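Local coordinates for protein threonine--tRNA ligase catalytic subunit (Aeropyrum pernix, PDB 3A32) that attaches threonine to tRNA(Thr) in two steps, activating the amino acid with ATP and then transferring it, probably without being able to edit mischarged seryl-tRNA, at residues T37-P42 / G149-L154; A77-F82 / M95-I100. One frame throughout, in Å; residues are numbered along the deposited sequence.

Interaction 1 (T37-P42 / G149-L154); sequences TGAGVP and GSIYGL
The long loop joining the two antiparallel strands of class II motif 2 (134-143 and 159-170) meets a type II beta turn, Gly-38 to Val-41, where Ile-151 packs on Gly-40. The touching backbones run almost alike in direction, 12° apart, and no hydrogen bond links them. Ile-151 lays its whole branched end over the turn: CG2 sits 3.6 Å from Gly-40 CA, while CD1 reaches along to Ala-39 CB at 4.2 Å. The branch lies this way because CG2 is anti to the backbone N, with CG1 beside that N (chi1 -73°). Ile-151 leaves no room for a side chain on Gly-40: a CB there would come within 2.7 Å of Ile-151 CG1. The positive phi of Gly-40 also suits a glycine. Further along, Leu-154 CD2 meets the ring of Pro-42, 3.8 Å from its CB and 4.0 Å from its CG, the two side chains crossing at a slant. An alanine in place of Ile-151 would probably open a gap over Gly-40 and leave Ala-39 CB without its apolar partner. At the turn's start, Thr-37 OG1 donates to Gly-38 O. Arg-158 bonds to Gly-40 through its backbone, and Thr-37 and Val-41 pack on Tyr-114 and Pro-74 of the second subunit. The arrangement is apolar surface packing of a glycine-containing beta turn against the motif 2 loop of a class II synthetase.

Interaction 2 (A77-F82 / M95-I100); sequences ASTELF and MYLFDI
Thr-79, where the chain turns out of strand 76-78 into helix 80-84, comes nearest to Leu-97 of strand 96-100, with 8.3 Å between their CA atoms. The two backbones exchange no hydrogen bonds, since strand 103-107 lies between the two strands in the sheet; side chains bridge the distance instead. Ser-78 OG caps the turn, accepting from Glu-80 N at 3.0 Å with an N-H...O angle of 156°. Thr-79 CG2 touches Leu-97 CD2 at 3.6 Å, the side chains crossing at about a right angle. With chi1 at 46°, Thr-79 sets OG1 between its backbone N and carbonyl carbon and CG2 beside the N, which separates its two roles: the methyl packs on Leu-97 while the hydroxyl hydrogen-bonds to Glu-104 OE1 of the middle strand. Beside this pair, Met-95 bends at chi3 and brings CE against the Phe-82 ring, 3.4 Å from CD2 and 3.7 Å from CG. The methyl approaches obliquely, and Met-95 SD stands 5.2 Å from the ring centroid, 35° off the normal. Pro-109 touches both Phe-82 and Met-95. The Tyr-96 ring meets that of Phe-98 of the second subunit, and the Phe-98 ring that of Tyr-96 there. The Met-aromatic contact joins the helix to the residue leading into strand 96-100; Thr-79 on Leu-97 joins the turn to the strand itself, outermost within this chain of an antiparallel sheet at the dimer interface.

How the interactions relate
Interactions 1 and 2 lie 23 Å apart between centres, with nearest atoms about 7 Å apart and no direct touch. Along the chain, both segments of interaction 2 fall between those of interaction 1. Arg-158 is a shared neighbour, touching Ala-39 and Ile-151 of the first and Tyr-96 of the second. Both also face the second subunit: Tyr-114 receives Ala-77 and Leu-81 of its own chain and Thr-37 of the other. Interaction 2 is the one near the metal, the Phe-82 side chain being about 7 Å from that of the zinc ligand Cys-112 and about 10 Å from the zinc ion; interaction 1 lies away from the zinc site.

Interaction 1 (T37-P42 / G149-L154)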
ATOM      1  N   THR A  37      21.421  -4.337  -8.716  1.00 21.94           N
ATOM      2  CA  THR A  37      19.994  -4.316  -8.974  1.00 20.21           C
ATOM      3  C   THR A  37      19.582  -4.742 -10.410  1.00 19.34           C
ATOM      4  O   THR A  37      18.442  -5.178 -10.618  1.00 18.83           O
ATOM      5  CB  THR A  37      19.411  -2.895  -8.801  1.00 20.97           C
ATOM      6  OG1 THR A  37      19.675  -2.111  -9.985  1.00 19.38           O
ATOM      7  CG2 THR A  37      19.970  -2.206  -7.511  1.00 22.09           C
ATOM      8  N   GLY A  38      20.471  -4.567 -11.398  1.00 17.31           N
ATOM      9  CA  GLY A  38      20.051  -4.623 -12.793  1.00 15.95           C
ATOM     10  C   GLY A  38      19.542  -3.270 -13.283  1.00 14.74           C
ATOM     11  O   GLY A  38      19.051  -2.451 -12.492  1.00 14.32           O
ATOM     12  N   ALA A  39      19.711  -3.037 -14.590  1.00 13.21           N
ATOM     13  CA  ALA A  39      19.282  -1.835 -15.264  1.00 11.86           C
ATOM     14  C   ALA A  39      17.761  -1.780 -15.320  1.00 10.65           C
ATOM     15  O   ALA A  39      17.096  -2.792 -15.412  1.00 10.16           O
ATOM     16  CB  ALA A  39      19.880  -1.784 -16.685  1.00 11.22           C
ATOM     17  N   GLY A  40      17.221  -0.576 -15.265  1.00 11.18           N
ATOM     18  CA  GLY A  40      15.790  -0.354 -15.411  1.00 10.49           C
ATOM     19  C   GLY A  40      14.947  -0.930 -14.283  1.00 10.49           C
ATOM     20  O   GLY A  40      13.811  -1.233 -14.524  1.00 12.41           O
ATOM     21  N   VAL A  41      15.511  -1.098 -13.083  1.00  9.99           N
ATOM     22  CA  VAL A  41      14.771  -1.501 -11.883  1.00  9.88           C
ATOM     23  C   VAL A  41      14.873  -0.385 -10.825  1.00  9.42           C
ATOM     24  O   VAL A  41      15.807  -0.376 -10.004  1.00 10.82           O
ATOM     25  CB  VAL A  41      15.312  -2.825 -11.283  1.00 10.21           C
ATOM     26  CG1 VAL A  41      14.440  -3.291 -10.116  1.00  6.67           C
ATOM     27  CG2 VAL A  41      15.377  -3.921 -12.386  1.00 11.24           C
ATOM     28  N   PRO A  42      13.948   0.580 -10.867  1.00  8.53           N
ATOM     29  CA  PRO A  42      14.059   1.745  -9.972  1.00  8.33           C
ATOM     30  C   PRO A  42      14.076   1.340  -8.502  1.00  7.20           C
ATOM     31  O   PRO A  42      13.211   0.610  -8.018  1.00  6.45           O
ATOM     32  CB  PRO A  42      12.805   2.597 -10.303  1.00  7.59           C
ATOM     33  CG  PRO A  42      12.460   2.228 -11.690  1.00 10.06           C
ATOM     34  CD  PRO A  42      12.812   0.710 -11.809  1.00  9.35           C
ATOM     35  N   GLY A 149      18.947  -0.704 -24.138  1.00 15.22           N
ATOM     36  CA  GLY A 149      19.003   0.536 -24.900  1.00 14.43           C
ATOM     37  C   GLY A 149      17.706   1.303 -24.853  1.00 14.55           C
ATOM     38  O   GLY A 149      17.663   2.443 -25.264  1.00 15.31           O
ATOM     39  N   SER A 150      16.640   0.682 -24.338  1.00 13.86           N
ATOM     40  CA  SER A 150      15.322   1.328 -24.249  1.00 13.10           C
ATOM     41  C   SER A 150      15.011   1.973 -22.886  1.00 12.63           C
ATOM     42  O   SER A 150      14.133   2.847 -22.789  1.00 12.27           O
ATOM     43  CB  SER A 150      14.252   0.311 -24.565  1.00 12.78           C
ATOM     44  OG  SER A 150      14.381  -0.053 -25.920  1.00 16.43           O
ATOM     45  N   ILE A 151      15.727   1.524 -21.863  1.00 10.88           N
ATOM     46  CA  ILE A 151      15.582   2.039 -20.514  1.00 11.95           C
ATOM     47  C   ILE A 151      16.025   3.490 -20.365  1.00 10.47           C
ATOM     48  O   ILE A 151      17.119   3.883 -20.818  1.00  8.90           O
ATOM     49  CB  ILE A 151      16.372   1.140 -19.524  1.00 12.29           C
ATOM     50  CG1 ILE A 151      15.621  -0.167 -19.352  1.00 14.94           C
ATOM     51  CG2 ILE A 151      16.542   1.819 -18.157  1.00 14.75           C
ATOM     52  CD1 ILE A 151      16.614  -1.292 -19.239  1.00 22.49           C
ATOM     53  N   TYR A 152      15.151   4.285 -19.752  1.00  9.90           N
ATOM     54  CA  TYR A 152      15.433   5.694 -19.468  1.00  9.28           C
ATOM     55  C   TYR A 152      14.812   6.125 -18.143  1.00  9.03           C
ATOM     56  O   TYR A 152      13.596   6.164 -17.985  1.00  9.32           O
ATOM     57  CB  TYR A 152      15.022   6.639 -20.629  1.00  9.20           C
ATOM     58  CG  TYR A 152      15.433   8.051 -20.316  1.00  9.42           C
ATOM     59  CD1 TYR A 152      16.790   8.405 -20.242  1.00  9.81           C
ATOM     60  CD2 TYR A 152      14.494   9.002 -19.985  1.00  9.27           C
ATOM     61  CE1 TYR A 152      17.196   9.684 -19.866  1.00 10.28           C
ATOM     62  CE2 TYR A 152      14.886  10.312 -19.636  1.00 12.98           C
ATOM     63  CZ  TYR A 152      16.235  10.631 -19.571  1.00 11.30           C
ATOM     64  OH  TYR A 152      16.607  11.905 -19.232  1.00 11.96           O
ATOM     65  N   GLY A 153      15.659   6.441 -17.181  1.00  8.65           N
ATOM     66  CA  GLY A 153      15.196   6.955 -15.913  1.00  8.44           C
ATOM     67  C   GLY A 153      13.992   6.223 -15.315  1.00  8.46           C
ATOM     68  O   GLY A 153      14.030   5.019 -15.116  1.00  7.82           O
ATOM     69  N   LEU A 154      12.936   6.984 -15.012  1.00  7.86           N
ATOM     70  CA  LEU A 154      11.685   6.460 -14.475  1.00  7.84           C
ATOM     71  C   LEU A 154      10.660   6.304 -15.599  1.00  7.23           C
ATOM     72  O   LEU A 154       9.567   5.748 -15.382  1.00  8.36           O
ATOM     73  CB  LEU A 154      11.123   7.388 -13.360  1.00  7.41           C
ATOM     74  CG  LEU A 154      11.898   7.479 -12.031  1.00  7.43           C
ATOM     75  CD1 LEU A 154      11.302   8.578 -11.132  1.00  2.58           C
ATOM     76  CD2 LEU A 154      11.947   6.136 -11.286  1.00  4.14           C
TER

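Interaction 2 (A77-F82 / M95-I100)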
ATOM      1  N   ALA A  77       1.801 -15.608 -12.098  1.00  7.31           N
ATOM      2  CA  ALA A  77       0.655 -16.378 -12.558  1.00  9.07           C
ATOM      3  C   ALA A  77       1.140 -17.471 -13.476  1.00  9.24           C
ATOM      4  O   ALA A  77       2.147 -17.296 -14.148  1.00  9.65           O
ATOM      5  CB  ALA A  77      -0.357 -15.494 -13.314  1.00  8.06           C
ATOM      6  N   SER A  78       0.411 -18.576 -13.526  1.00  9.31           N
ATOM      7  CA  SER A  78       0.617 -19.560 -14.580  1.00  9.56           C
ATOM      8  C   SER A  78       0.425 -18.829 -15.869  1.00 10.82           C
ATOM      9  O   SER A  78      -0.462 -17.962 -15.963  1.00 10.42           O
ATOM     10  CB  SER A  78      -0.440 -20.678 -14.478  1.00  9.31           C
ATOM     11  OG  SER A  78      -0.490 -21.513 -15.642  1.00 10.00           O
ATOM     12  N   THR A  79       1.198 -19.204 -16.897  1.00 11.19           N
ATOM     13  CA  THR A  79       0.946 -18.642 -18.215  1.00 11.81           C
ATOM     14  C   THR A  79      -0.376 -19.063 -18.840  1.00 11.98           C
ATOM     15  O   THR A  79      -0.792 -18.474 -19.861  1.00 12.22           O
ATOM     16  CB  THR A  79       2.086 -18.896 -19.193  1.00 11.89           C
ATOM     17  OG1 THR A  79       2.505 -20.275 -19.119  1.00 14.92           O
ATOM     18  CG2 THR A  79       3.253 -17.944 -18.897  1.00  9.51           C
ATOM     19  N   GLU A  80      -1.059 -20.052 -18.256  1.00 11.87           N
ATOM     20  CA  GLU A  80      -2.440 -20.335 -18.689  1.00 12.96           C
ATOM     21  C   GLU A  80      -3.292 -19.066 -18.598  1.00 12.62           C
ATOM     22  O   GLU A  80      -4.185 -18.809 -19.408  1.00 13.19           O
ATOM     23  CB  GLU A  80      -3.097 -21.427 -17.861  1.00 12.98           C
ATOM     24  CG  GLU A  80      -2.421 -22.779 -17.950  1.00 17.54           C
ATOM     25  CD  GLU A  80      -2.310 -23.289 -19.381  1.00 21.68           C
ATOM     26  OE1 GLU A  80      -3.362 -23.256 -20.047  1.00 20.07           O
ATOM     27  OE2 GLU A  80      -1.182 -23.691 -19.821  1.00 22.75           O
ATOM     28  N   LEU A  81      -2.998 -18.244 -17.611  1.00 13.27           N
ATOM     29  CA  LEU A  81      -3.797 -17.056 -17.429  1.00 13.89           C
ATOM     30  C   LEU A  81      -3.670 -16.141 -18.656  1.00 13.99           C
ATOM     31  O   LEU A  81      -4.669 -15.564 -19.108  1.00 13.57           O
ATOM     32  CB  LEU A  81      -3.420 -16.338 -16.123  1.00 12.79           C
ATOM     33  CG  LEU A  81      -4.201 -15.070 -15.814  1.00 12.46           C
ATOM     34  CD1 LEU A  81      -5.700 -15.336 -15.711  1.00 13.05           C
ATOM     35  CD2 LEU A  81      -3.647 -14.452 -14.531  1.00 11.03           C
ATOM     36  N   PHE A  82      -2.447 -16.044 -19.176  1.00 13.83           N
ATOM     37  CA  PHE A  82      -2.119 -15.155 -20.284  1.00 15.31           C
ATOM     38  C   PHE A  82      -2.317 -15.839 -21.642  1.00 16.06           C
ATOM     39  O   PHE A  82      -2.484 -15.147 -22.641  1.00 16.46           O
ATOM     40  CB  PHE A  82      -0.715 -14.538 -20.114  1.00 14.96           C
ATOM     41  CG  PHE A  82      -0.521 -13.876 -18.761  1.00 16.77           C
ATOM     42  CD1 PHE A  82      -1.227 -12.704 -18.427  1.00 15.41           C
ATOM     43  CD2 PHE A  82       0.320 -14.440 -17.809  1.00 13.10           C
ATOM     44  CE1 PHE A  82      -1.078 -12.116 -17.130  1.00 14.26           C
ATOM     45  CE2 PHE A  82       0.488 -13.826 -16.546  1.00 16.43           C
ATOM     46  CZ  PHE A  82      -0.234 -12.677 -16.210  1.00 12.62           C
ATOM     47  N   MET A  95       7.407 -10.782 -21.838  1.00 20.73           N
ATOM     48  CA  MET A  95       7.142 -11.320 -20.499  1.00 18.97           C
ATOM     49  C   MET A  95       8.369 -11.967 -19.874  1.00 16.79           C
ATOM     50  O   MET A  95       9.180 -12.554 -20.583  1.00 16.25           O
ATOM     51  CB  MET A  95       5.954 -12.304 -20.510  1.00 18.86           C
ATOM     52  CG  MET A  95       4.627 -11.690 -20.975  1.00 18.35           C
ATOM     53  SD  MET A  95       3.265 -12.899 -21.193  1.00 20.92           S
ATOM     54  CE  MET A  95       3.119 -13.503 -19.536  1.00 10.37           C
ATOM     55  N   TYR A  96       8.506 -11.846 -18.551  1.00 14.10           N
ATOM     56  CA  TYR A  96       9.526 -12.578 -17.823  1.00 13.14           C
ATOM     57  C   TYR A  96       8.959 -13.953 -17.408  1.00 12.71           C
ATOM     58  O   TYR A  96       7.991 -14.040 -16.630  1.00 11.83           O
ATOM     59  CB  TYR A  96      10.011 -11.769 -16.610  1.00 11.83           C
ATOM     60  CG  TYR A  96      10.613 -10.423 -16.988  1.00 11.88           C
ATOM     61  CD1 TYR A  96      11.673 -10.339 -17.917  1.00  8.58           C
ATOM     62  CD2 TYR A  96      10.168  -9.245 -16.384  1.00  7.01           C
ATOM     63  CE1 TYR A  96      12.257  -9.098 -18.236  1.00  7.20           C
ATOM     64  CE2 TYR A  96      10.734  -8.033 -16.680  1.00  6.17           C
ATOM     65  CZ  TYR A  96      11.771  -7.954 -17.613  1.00  8.89           C
ATOM     66  OH  TYR A  96      12.325  -6.722 -17.920  1.00 10.93           O
ATOM     67  N   LEU A  97       9.534 -15.012 -17.963  1.00 12.31           N
ATOM     68  CA  LEU A  97       8.960 -16.361 -17.791  1.00 13.30           C
ATOM     69  C   LEU A  97       9.871 -17.243 -16.963  1.00 13.93           C
ATOM     70  O   LEU A  97      11.104 -17.113 -17.023  1.00 13.96           O
ATOM     71  CB  LEU A  97       8.680 -17.030 -19.125  1.00 12.54           C
ATOM     72  CG  LEU A  97       7.645 -16.281 -19.983  1.00 14.02           C
ATOM     73  CD1 LEU A  97       7.477 -17.007 -21.325  1.00 15.58           C
ATOM     74  CD2 LEU A  97       6.331 -16.164 -19.258  1.00 10.19           C
ATOM     75  N   PHE A  98       9.269 -18.134 -16.195  1.00 13.55           N
ATOM     76  CA  PHE A  98      10.062 -19.042 -15.382  1.00 13.89           C
ATOM     77  C   PHE A  98       9.266 -20.329 -15.140  1.00 14.76           C
ATOM     78  O   PHE A  98       8.052 -20.413 -15.391  1.00 14.26           O
ATOM     79  CB  PHE A  98      10.552 -18.361 -14.070  1.00 13.10           C
ATOM     80  CG  PHE A  98       9.432 -17.886 -13.161  1.00 11.40           C
ATOM     81  CD1 PHE A  98       8.934 -18.717 -12.138  1.00 12.57           C
ATOM     82  CD2 PHE A  98       8.880 -16.609 -13.315  1.00 10.97           C
ATOM     83  CE1 PHE A  98       7.870 -18.304 -11.264  1.00  9.32           C
ATOM     84  CE2 PHE A  98       7.800 -16.162 -12.458  1.00  8.28           C
ATOM     85  CZ  PHE A  98       7.305 -17.009 -11.441  1.00 11.48           C
ATOM     86  N   ASP A  99       9.982 -21.333 -14.673  1.00 16.17           N
ATOM     87  CA  ASP A  99       9.471 -22.657 -14.481  1.00 18.47           C
ATOM     88  C   ASP A  99       9.223 -22.954 -12.994  1.00 18.84           C
ATOM     89  O   ASP A  99      10.042 -22.569 -12.172  1.00 18.08           O
ATOM     90  CB  ASP A  99      10.561 -23.619 -14.961  1.00 20.02           C
ATOM     91  CG  ASP A  99      10.048 -25.012 -15.116  1.00 23.30           C
ATOM     92  OD1 ASP A  99       9.321 -25.195 -16.137  1.00 27.20           O
ATOM     93  OD2 ASP A  99      10.342 -25.878 -14.224  1.00 22.45           O
ATOM     94  N   ILE A 100       8.093 -23.612 -12.682  1.00 18.91           N
ATOM     95  CA  ILE A 100       7.831 -24.356 -11.425  1.00 20.59           C
ATOM     96  C   ILE A 100       7.109 -25.584 -12.035  1.00 21.62           C
ATOM     97  O   ILE A 100       5.909 -25.572 -12.261  1.00 23.04           O
ATOM     98  CB  ILE A 100       6.819 -23.589 -10.482  1.00 19.92           C
ATOM     99  CG1 ILE A 100       7.095 -22.066 -10.391  1.00 20.36           C
ATOM    100  CG2 ILE A 100       6.782 -24.239  -9.129  1.00 21.72           C
ATOM    101  CD1 ILE A 100       6.075 -21.259  -9.567  1.00 19.26           C
TER